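Local structure of putative endoribonuclease (Klebsiella pneumoniae, 3LYB) at residues Ala71-Val76 with Pro108-Val113; Ser92-Leu97 with Leu116-Gln121. The protein is a putative endoribonuclease of the L-PSP (YjgF-like) family and probably acts as a hydrolase on RNA. All coordinates share one frame; numbering follows the deposited sequence.

From the N terminus, the chain first enters interaction 1 through residues 71-76 of helix 60-85. It then passes through residues 92-97, which lead into strand 94-101 and belong to interaction 2. Helix 107-115 follows and packs against helix 60-85, so interaction 1 closes its loop here. The loop after this helix, residues 116-121, returns to residues 92-97 and closes interaction 2. The segments alternate, so the two loops cross. Interaction 1 joins the two helices; interaction 2 joins the loop before strand 124-129 to strand 94-101. The contacts also touch each other: W74 packs on F117, and the hydroxyl end of Y110 lies against L97.

Interaction 1: Ala71-Val76 with Pro108-Val113; sequences AQSWYV and PYYSRV
S73 sets its OG at the edge of the Y110 ring. OG lies near the ring plane, 3.5 Å from Y110 CD1. S73 CB lies close to the same ring carbon. The serine hydroxyl keeps its polar partner within its own helix, since OG is hydrogen-bonded to the carbonyl O of I69. Its chi1 of -60° turns OG to the side of the backbone N, where it can make that bond and still border the ring. Y110 has CG anti to its backbone N (chi1 171°), which brings the CD1 edge of the ring to S73. Its hydroxyl goes on to a hydrogen bond with Q99 OE1, and F101 meets the ring edge-to-face. The hydroxyl end and the ring are thus engaged by Q99 and F101 of strand 94-101.

V113, one turn after Y110, fills the other half of the contact. Its CG1 branch rests on the backbone of W74, 3.8 Å from W74 CA. It also touches the start of the side chain, with W74 CB 4.1 Å from V113 CG1. The CG2 branch points to S73 and comes 4.2 Å from S73 CB. The indole of W74 leads away from V113 and packs on V46, P47, V50 and L54. The valine therefore meets the base of the tryptophan and not its ring.

The two helix segments approach to 9.1 Å between axes and cross at -38°, running in broadly the same direction. The small side chain of S73 faces helix 107-115 at this crossing. Both helices pack beside the sheet: V76 and Y110 touch V143 of strand 141-148. This is the paired-helix layer over a mixed beta-sheet seen in the YjgF-like alpha/beta fold.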
ATOM      1  N   ALA B  71      17.351   0.411  24.850  1.00 26.12           N
ATOM      2  CA  ALA B  71      18.770   0.629  24.640  1.00 27.06           C
ATOM      3  C   ALA B  71      19.059   1.931  23.920  1.00 27.67           C
ATOM      4  O   ALA B  71      19.934   2.671  24.333  1.00 28.49           O
ATOM      5  CB  ALA B  71      19.376  -0.538  23.888  1.00 27.07           C
ATOM      6  N   GLN B  72      18.332   2.219  22.844  1.00 28.66           N
ATOM      7  CA  GLN B  72      18.558   3.454  22.087  1.00 29.10           C
ATOM      8  C   GLN B  72      18.191   4.690  22.916  1.00 29.76           C
ATOM      9  O   GLN B  72      18.902   5.706  22.893  1.00 29.95           O
ATOM     10  CB  GLN B  72      17.784   3.441  20.767  1.00 29.46           C
ATOM     11  CG  GLN B  72      18.335   2.476  19.677  1.00 29.18           C
ATOM     12  CD  GLN B  72      17.611   2.623  18.341  1.00 27.69           C
ATOM     13  OE1 GLN B  72      16.803   3.525  18.164  1.00 27.62           O
ATOM     14  NE2 GLN B  72      17.888   1.739  17.417  1.00 24.57           N
ATOM     15  N   SER B  73      17.104   4.607  23.671  1.00 29.94           N
ATOM     16  CA  SER B  73      16.710   5.741  24.473  1.00 30.95           C
ATOM     17  C   SER B  73      17.792   6.019  25.496  1.00 31.83           C
ATOM     18  O   SER B  73      18.216   7.176  25.695  1.00 31.47           O
ATOM     19  CB  SER B  73      15.379   5.488  25.169  1.00 30.70           C
ATOM     20  OG  SER B  73      14.352   5.243  24.220  1.00 31.27           O
ATOM     21  N   TRP B  74      18.256   4.945  26.132  1.00 32.95           N
ATOM     22  CA  TRP B  74      19.176   5.110  27.220  1.00 33.85           C
ATOM     23  C   TRP B  74      20.434   5.740  26.630  1.00 34.43           C
ATOM     24  O   TRP B  74      20.912   6.780  27.100  1.00 34.99           O
ATOM     25  CB  TRP B  74      19.466   3.786  27.932  1.00 34.01           C
ATOM     26  CG  TRP B  74      20.595   3.959  28.896  1.00 35.24           C
ATOM     27  CD1 TRP B  74      20.518   4.444  30.177  1.00 35.47           C
ATOM     28  CD2 TRP B  74      21.987   3.742  28.628  1.00 35.35           C
ATOM     29  NE1 TRP B  74      21.778   4.512  30.731  1.00 36.86           N
ATOM     30  CE2 TRP B  74      22.697   4.083  29.805  1.00 37.15           C
ATOM     31  CE3 TRP B  74      22.700   3.273  27.516  1.00 36.04           C
ATOM     32  CZ2 TRP B  74      24.095   3.969  29.902  1.00 37.19           C
ATOM     33  CZ3 TRP B  74      24.090   3.152  27.604  1.00 37.59           C
ATOM     34  CH2 TRP B  74      24.771   3.496  28.798  1.00 38.48           C
ATOM     35  N   TYR B  75      20.931   5.130  25.564  1.00 34.47           N
ATOM     36  CA  TYR B  75      22.136   5.588  24.904  1.00 34.89           C
ATOM     37  C   TYR B  75      22.078   7.064  24.532  1.00 34.42           C
ATOM     38  O   TYR B  75      23.063   7.775  24.608  1.00 34.55           O
ATOM     39  CB  TYR B  75      22.390   4.721  23.672  1.00 35.21           C
ATOM     40  CG  TYR B  75      23.826   4.691  23.278  1.00 38.11           C
ATOM     41  CD1 TYR B  75      24.670   3.671  23.731  1.00 40.77           C
ATOM     42  CD2 TYR B  75      24.368   5.703  22.473  1.00 40.95           C
ATOM     43  CE1 TYR B  75      26.030   3.653  23.381  1.00 42.95           C
ATOM     44  CE2 TYR B  75      25.719   5.692  22.108  1.00 42.82           C
ATOM     45  CZ  TYR B  75      26.545   4.675  22.574  1.00 44.32           C
ATOM     46  OH  TYR B  75      27.888   4.677  22.213  1.00 48.86           O
ATOM     47  N   VAL B  76      20.911   7.529  24.126  1.00 34.60           N
ATOM     48  CA  VAL B  76      20.779   8.898  23.680  1.00 34.42           C
ATOM     49  C   VAL B  76      20.749   9.826  24.874  1.00 34.92           C
ATOM     50  O   VAL B  76      21.415  10.864  24.882  1.00 34.27           O
ATOM     51  CB  VAL B  76      19.494   9.102  22.831  1.00 34.36           C
ATOM     52  CG1 VAL B  76      19.044  10.575  22.833  1.00 31.97           C
ATOM     53  CG2 VAL B  76      19.731   8.630  21.440  1.00 32.75           C
ATOM     54  N   PRO B 108       5.850   4.744  25.861  1.00 32.71           N
ATOM     55  CA  PRO B 108       5.967   4.189  27.212  1.00 33.09           C
ATOM     56  C   PRO B 108       7.373   3.691  27.558  1.00 33.13           C
ATOM     57  O   PRO B 108       7.805   3.832  28.696  1.00 34.00           O
ATOM     58  CB  PRO B 108       4.991   3.011  27.179  1.00 33.56           C
ATOM     59  CG  PRO B 108       3.934   3.448  26.201  1.00 32.72           C
ATOM     60  CD  PRO B 108       4.655   4.230  25.158  1.00 32.69           C
ATOM     61  N   TYR B 109       8.079   3.111  26.599  1.00 33.04           N
ATOM     62  CA  TYR B 109       9.450   2.660  26.840  1.00 33.00           C
ATOM     63  C   TYR B 109      10.379   3.840  27.065  1.00 33.31           C
ATOM     64  O   TYR B 109      11.175   3.849  28.009  1.00 34.30           O
ATOM     65  CB  TYR B 109       9.981   1.834  25.672  1.00 32.37           C
ATOM     66  CG  TYR B 109       9.270   0.539  25.477  1.00 31.11           C
ATOM     67  CD1 TYR B 109       8.346   0.381  24.446  1.00 31.33           C
ATOM     68  CD2 TYR B 109       9.509  -0.531  26.316  1.00 29.47           C
ATOM     69  CE1 TYR B 109       7.685  -0.830  24.245  1.00 31.83           C
ATOM     70  CE2 TYR B 109       8.852  -1.747  26.128  1.00 31.26           C
ATOM     71  CZ  TYR B 109       7.946  -1.890  25.089  1.00 31.05           C
ATOM     72  OH  TYR B 109       7.309  -3.087  24.907  1.00 31.42           O
ATOM     73  N   TYR B 110      10.290   4.826  26.193  1.00 32.87           N
ATOM     74  CA  TYR B 110      11.139   5.988  26.309  1.00 33.40           C
ATOM     75  C   TYR B 110      10.896   6.737  27.644  1.00 34.43           C
ATOM     76  O   TYR B 110      11.833   7.145  28.341  1.00 34.58           O
ATOM     77  CB  TYR B 110      10.894   6.919  25.111  1.00 32.78           C
ATOM     78  CG  TYR B 110      11.585   8.226  25.280  1.00 30.41           C
ATOM     79  CD1 TYR B 110      12.947   8.354  24.979  1.00 27.95           C
ATOM     80  CD2 TYR B 110      10.897   9.329  25.790  1.00 28.71           C
ATOM     81  CE1 TYR B 110      13.613   9.558  25.163  1.00 26.39           C
ATOM     82  CE2 TYR B 110      11.544  10.542  25.969  1.00 27.47           C
ATOM     83  CZ  TYR B 110      12.896  10.640  25.664  1.00 26.80           C
ATOM     84  OH  TYR B 110      13.517  11.829  25.835  1.00 25.54           O
ATOM     85  N   SER B 111       9.616   6.912  27.963  1.00 35.14           N
ATOM     86  CA  SER B 111       9.163   7.546  29.185  1.00 35.72           C
ATOM     87  C   SER B 111       9.706   6.845  30.439  1.00 35.74           C
ATOM     88  O   SER B 111      10.087   7.507  31.378  1.00 35.83           O
ATOM     89  CB  SER B 111       7.632   7.588  29.204  1.00 35.27           C
ATOM     90  OG  SER B 111       7.159   8.104  30.431  1.00 37.44           O
ATOM     91  N   ARG B 112       9.739   5.514  30.447  1.00 35.96           N
ATOM     92  CA  ARG B 112      10.350   4.783  31.557  1.00 35.85           C
ATOM     93  C   ARG B 112      11.784   5.297  31.718  1.00 36.13           C
ATOM     94  O   ARG B 112      12.170   5.764  32.795  1.00 36.30           O
ATOM     95  CB  ARG B 112      10.310   3.258  31.317  1.00 35.14           C
ATOM     96  CG  ARG B 112      11.279   2.427  32.189  1.00 33.77           C
ATOM     97  CD  ARG B 112      11.308   0.922  31.806  1.00 32.36           C
ATOM     98  NE  ARG B 112       9.987   0.289  31.892  1.00 32.21           N
ATOM     99  CZ  ARG B 112       9.633  -0.863  31.316  1.00 29.94           C
ATOM    100  NH1 ARG B 112      10.486  -1.573  30.598  1.00 29.75           N
ATOM    101  NH2 ARG B 112       8.404  -1.314  31.474  1.00 29.24           N
ATOM    102  N   VAL B 113      12.541   5.255  30.625  1.00 35.94           N
ATOM    103  CA  VAL B 113      13.940   5.660  30.633  1.00 35.97           C
ATOM    104  C   VAL B 113      14.141   7.121  31.035  1.00 36.62           C
ATOM    105  O   VAL B 113      15.064   7.441  31.797  1.00 36.44           O
ATOM    106  CB  VAL B 113      14.597   5.381  29.274  1.00 35.61           C
ATOM    107  CG1 VAL B 113      16.079   5.696  29.301  1.00 34.13           C
ATOM    108  CG2 VAL B 113      14.391   3.929  28.905  1.00 35.46           C
TER

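Interaction 2: Ser92-Leu97 with Leu116-Gln121; sequences SDVIKL and LFYPDQ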
ATOM      1  N   SER B  92      19.772  18.364  35.189  1.00 54.39           N
ATOM      2  CA  SER B  92      18.675  19.262  35.565  1.00 53.08           C
ATOM      3  C   SER B  92      18.745  20.676  34.964  1.00 51.98           C
ATOM      4  O   SER B  92      17.848  21.473  35.193  1.00 51.99           O
ATOM      5  CB  SER B  92      18.537  19.316  37.083  1.00 53.33           C
ATOM      6  OG  SER B  92      19.805  19.132  37.698  1.00 53.93           O
ATOM      7  N   ASP B  93      19.801  20.980  34.206  1.00 50.83           N
ATOM      8  CA  ASP B  93      19.913  22.250  33.465  1.00 49.62           C
ATOM      9  C   ASP B  93      19.436  22.096  32.021  1.00 49.01           C
ATOM     10  O   ASP B  93      19.317  23.077  31.283  1.00 48.92           O
ATOM     11  CB  ASP B  93      21.359  22.788  33.448  1.00 49.97           C
ATOM     12  CG  ASP B  93      22.018  22.824  34.839  1.00 50.60           C
ATOM     13  OD1 ASP B  93      21.424  23.389  35.784  1.00 50.31           O
ATOM     14  OD2 ASP B  93      23.144  22.284  34.978  1.00 51.33           O
ATOM     15  N   VAL B  94      19.191  20.858  31.605  1.00 48.13           N
ATOM     16  CA  VAL B  94      18.557  20.599  30.323  1.00 47.36           C
ATOM     17  C   VAL B  94      17.071  20.858  30.466  1.00 46.54           C
ATOM     18  O   VAL B  94      16.351  19.975  30.925  1.00 47.33           O
ATOM     19  CB  VAL B  94      18.715  19.137  29.909  1.00 47.63           C
ATOM     20  CG1 VAL B  94      18.173  18.932  28.511  1.00 47.17           C
ATOM     21  CG2 VAL B  94      20.188  18.698  29.995  1.00 48.30           C
ATOM     22  N   ILE B  95      16.615  22.050  30.088  1.00 44.91           N
ATOM     23  CA  ILE B  95      15.213  22.436  30.299  1.00 44.09           C
ATOM     24  C   ILE B  95      14.223  22.085  29.166  1.00 42.63           C
ATOM     25  O   ILE B  95      13.006  22.012  29.393  1.00 42.79           O
ATOM     26  CB  ILE B  95      15.060  23.952  30.591  1.00 44.51           C
ATOM     27  CG1 ILE B  95      15.717  24.761  29.480  1.00 44.94           C
ATOM     28  CG2 ILE B  95      15.637  24.304  31.970  1.00 45.64           C
ATOM     29  CD1 ILE B  95      14.844  25.819  28.927  1.00 48.40           C
ATOM     30  N   LYS B  96      14.730  21.896  27.952  1.00 40.43           N
ATOM     31  CA  LYS B  96      13.873  21.619  26.804  1.00 37.96           C
ATOM     32  C   LYS B  96      14.366  20.366  26.113  1.00 36.18           C
ATOM     33  O   LYS B  96      15.565  20.197  25.873  1.00 35.55           O
ATOM     34  CB  LYS B  96      13.897  22.811  25.839  1.00 38.14           C
ATOM     35  CG  LYS B  96      12.853  22.821  24.727  1.00 38.90           C
ATOM     36  CD  LYS B  96      13.401  23.627  23.543  1.00 41.56           C
ATOM     37  CE  LYS B  96      12.338  24.398  22.782  1.00 41.15           C
ATOM     38  NZ  LYS B  96      11.357  23.482  22.178  1.00 41.36           N
ATOM     39  N   LEU B  97      13.443  19.465  25.822  1.00 34.37           N
ATOM     40  CA  LEU B  97      13.757  18.334  24.935  1.00 32.62           C
ATOM     41  C   LEU B  97      12.794  18.289  23.760  1.00 31.67           C
ATOM     42  O   LEU B  97      11.572  18.433  23.940  1.00 31.56           O
ATOM     43  CB  LEU B  97      13.705  17.006  25.685  1.00 32.01           C
ATOM     44  CG  LEU B  97      14.705  16.749  26.812  1.00 31.57           C
ATOM     45  CD1 LEU B  97      14.476  15.340  27.259  1.00 31.39           C
ATOM     46  CD2 LEU B  97      16.165  16.951  26.419  1.00 30.17           C
ATOM     47  N   LEU B 116      14.381   7.910  34.704  1.00 42.61           N
ATOM     48  CA  LEU B 116      15.687   7.631  35.299  1.00 43.28           C
ATOM     49  C   LEU B 116      16.675   8.799  35.240  1.00 43.69           C
ATOM     50  O   LEU B 116      17.679   8.772  35.931  1.00 43.79           O
ATOM     51  CB  LEU B 116      16.347   6.390  34.663  1.00 42.92           C
ATOM     52  CG  LEU B 116      15.568   5.085  34.448  1.00 43.12           C
ATOM     53  CD1 LEU B 116      16.422   4.078  33.687  1.00 42.72           C
ATOM     54  CD2 LEU B 116      15.026   4.476  35.734  1.00 41.46           C
ATOM     55  N   PHE B 117      16.410   9.801  34.412  1.00 44.43           N
ATOM     56  CA  PHE B 117      17.350  10.911  34.244  1.00 45.75           C
ATOM     57  C   PHE B 117      16.807  12.194  34.847  1.00 47.73           C
ATOM     58  O   PHE B 117      17.562  13.136  35.105  1.00 48.44           O
ATOM     59  CB  PHE B 117      17.650  11.166  32.764  1.00 44.93           C
ATOM     60  CG  PHE B 117      18.527  10.143  32.143  1.00 41.47           C
ATOM     61  CD1 PHE B 117      18.012   8.919  31.742  1.00 39.10           C
ATOM     62  CD2 PHE B 117      19.872  10.404  31.948  1.00 38.70           C
ATOM     63  CE1 PHE B 117      18.834   7.966  31.179  1.00 38.21           C
ATOM     64  CE2 PHE B 117      20.702   9.474  31.379  1.00 37.26           C
ATOM     65  CZ  PHE B 117      20.188   8.250  30.983  1.00 38.94           C
ATOM     66  N   TYR B 118      15.492  12.233  35.021  1.00 49.54           N
ATOM     67  CA  TYR B 118      14.813  13.330  35.659  1.00 51.78           C
ATOM     68  C   TYR B 118      13.930  12.723  36.736  1.00 54.20           C
ATOM     69  O   TYR B 118      12.700  12.586  36.538  1.00 54.37           O
ATOM     70  CB  TYR B 118      13.949  14.073  34.656  1.00 51.58           C
ATOM     71  CG  TYR B 118      14.717  14.754  33.563  1.00 51.35           C
ATOM     72  CD1 TYR B 118      15.311  16.001  33.776  1.00 50.56           C
ATOM     73  CD2 TYR B 118      14.843  14.163  32.310  1.00 51.00           C
ATOM     74  CE1 TYR B 118      16.009  16.638  32.775  1.00 50.68           C
ATOM     75  CE2 TYR B 118      15.548  14.795  31.297  1.00 50.57           C
ATOM     76  CZ  TYR B 118      16.125  16.031  31.537  1.00 50.45           C
ATOM     77  OH  TYR B 118      16.819  16.661  30.540  1.00 49.50           O
ATOM     78  N   PRO B 119      14.549  12.332  37.876  1.00 56.14           N
ATOM     79  CA  PRO B 119      13.776  11.730  38.959  1.00 57.29           C
ATOM     80  C   PRO B 119      12.956  12.824  39.645  1.00 58.64           C
ATOM     81  O   PRO B 119      11.769  12.611  39.959  1.00 58.98           O
ATOM     82  CB  PRO B 119      14.849  11.158  39.884  1.00 57.60           C
ATOM     83  CG  PRO B 119      16.075  12.042  39.665  1.00 57.59           C
ATOM     84  CD  PRO B 119      15.940  12.647  38.279  1.00 56.42           C
ATOM     85  N   ASP B 120      13.581  13.994  39.823  1.00 59.46           N
ATOM     86  CA  ASP B 120      12.898  15.164  40.360  1.00 60.47           C
ATOM     87  C   ASP B 120      11.950  15.785  39.318  1.00 60.23           C
ATOM     88  O   ASP B 120      10.992  15.112  38.906  1.00 60.28           O
ATOM     89  CB  ASP B 120      13.904  16.162  40.973  1.00 61.10           C
ATOM     90  CG  ASP B 120      14.416  15.707  42.362  1.00 62.85           C
ATOM     91  OD1 ASP B 120      13.809  14.793  42.984  1.00 64.83           O
ATOM     92  OD2 ASP B 120      15.427  16.273  42.836  1.00 63.91           O
ATOM     93  N   GLN B 121      12.200  17.031  38.894  1.00 59.70           N
ATOM     94  CA  GLN B 121      11.267  17.741  37.972  1.00 59.24           C
ATOM     95  C   GLN B 121      11.637  17.666  36.447  1.00 57.92           C
ATOM     96  O   GLN B 121      12.620  18.301  35.994  1.00 58.02           O
ATOM     97  CB  GLN B 121      11.018  19.200  38.443  1.00 60.07           C
ATOM     98  CG  GLN B 121      11.894  20.327  37.779  1.00 61.59           C
ATOM     99  CD  GLN B 121      13.329  20.459  38.341  1.00 63.69           C
ATOM    100  OE1 GLN B 121      14.000  21.467  38.098  1.00 64.28           O
ATOM    101  NE2 GLN B 121      13.794  19.450  39.084  1.00 63.96           N
TER
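Y118 has CG beside its backbone N and anti to its carbonyl carbon (chi1 -65°), and this sends the ring from the loop toward V94 and L97. V94 has CG1 anti to its backbone N (chi1 -174°). This turns that methyl to the tyrosine hydroxyl. Y118 OH lies 3.2 Å from V94 CB and 3.3 Å from V94 CG1, while CG2 is farther off. The two side chains cross at about a right angle. The carbonyl O of V94 lies obliquely to the tyrosine ring, 3.8 Å from Y118 CE1.

The side chains of L97 and Y118 approach each other from opposite directions. The CD1 methyl of L97 meets the ring obliquely, 4.2 Å from Y118 CE2. The CD2 methyl is the same distance from Y118 OH. The end of the tyrosine meets both V94 and L97. Here strand 94-101 lies beside strand 141-148 in the YjgF-like fold. I95 and K96 both face T146 and form a classic beta bulge. This irregular step lies between the two residues that meet the tyrosine.

Nearby parts of the chain complete the surroundings. M91 and P123 touch Y118. V94 packs on V84 of helix 60-85 and on A145. L97 reaches P123 and A145, and its backbone is hydrogen-bonded to V124 and T126. Y118 lies in the loop between helix 107-115 and strand 124-129, and its ring packs on strand 94-101. K96 points away from the loop, and its NZ forms a salt bridge with E144 of a neighbouring subunit.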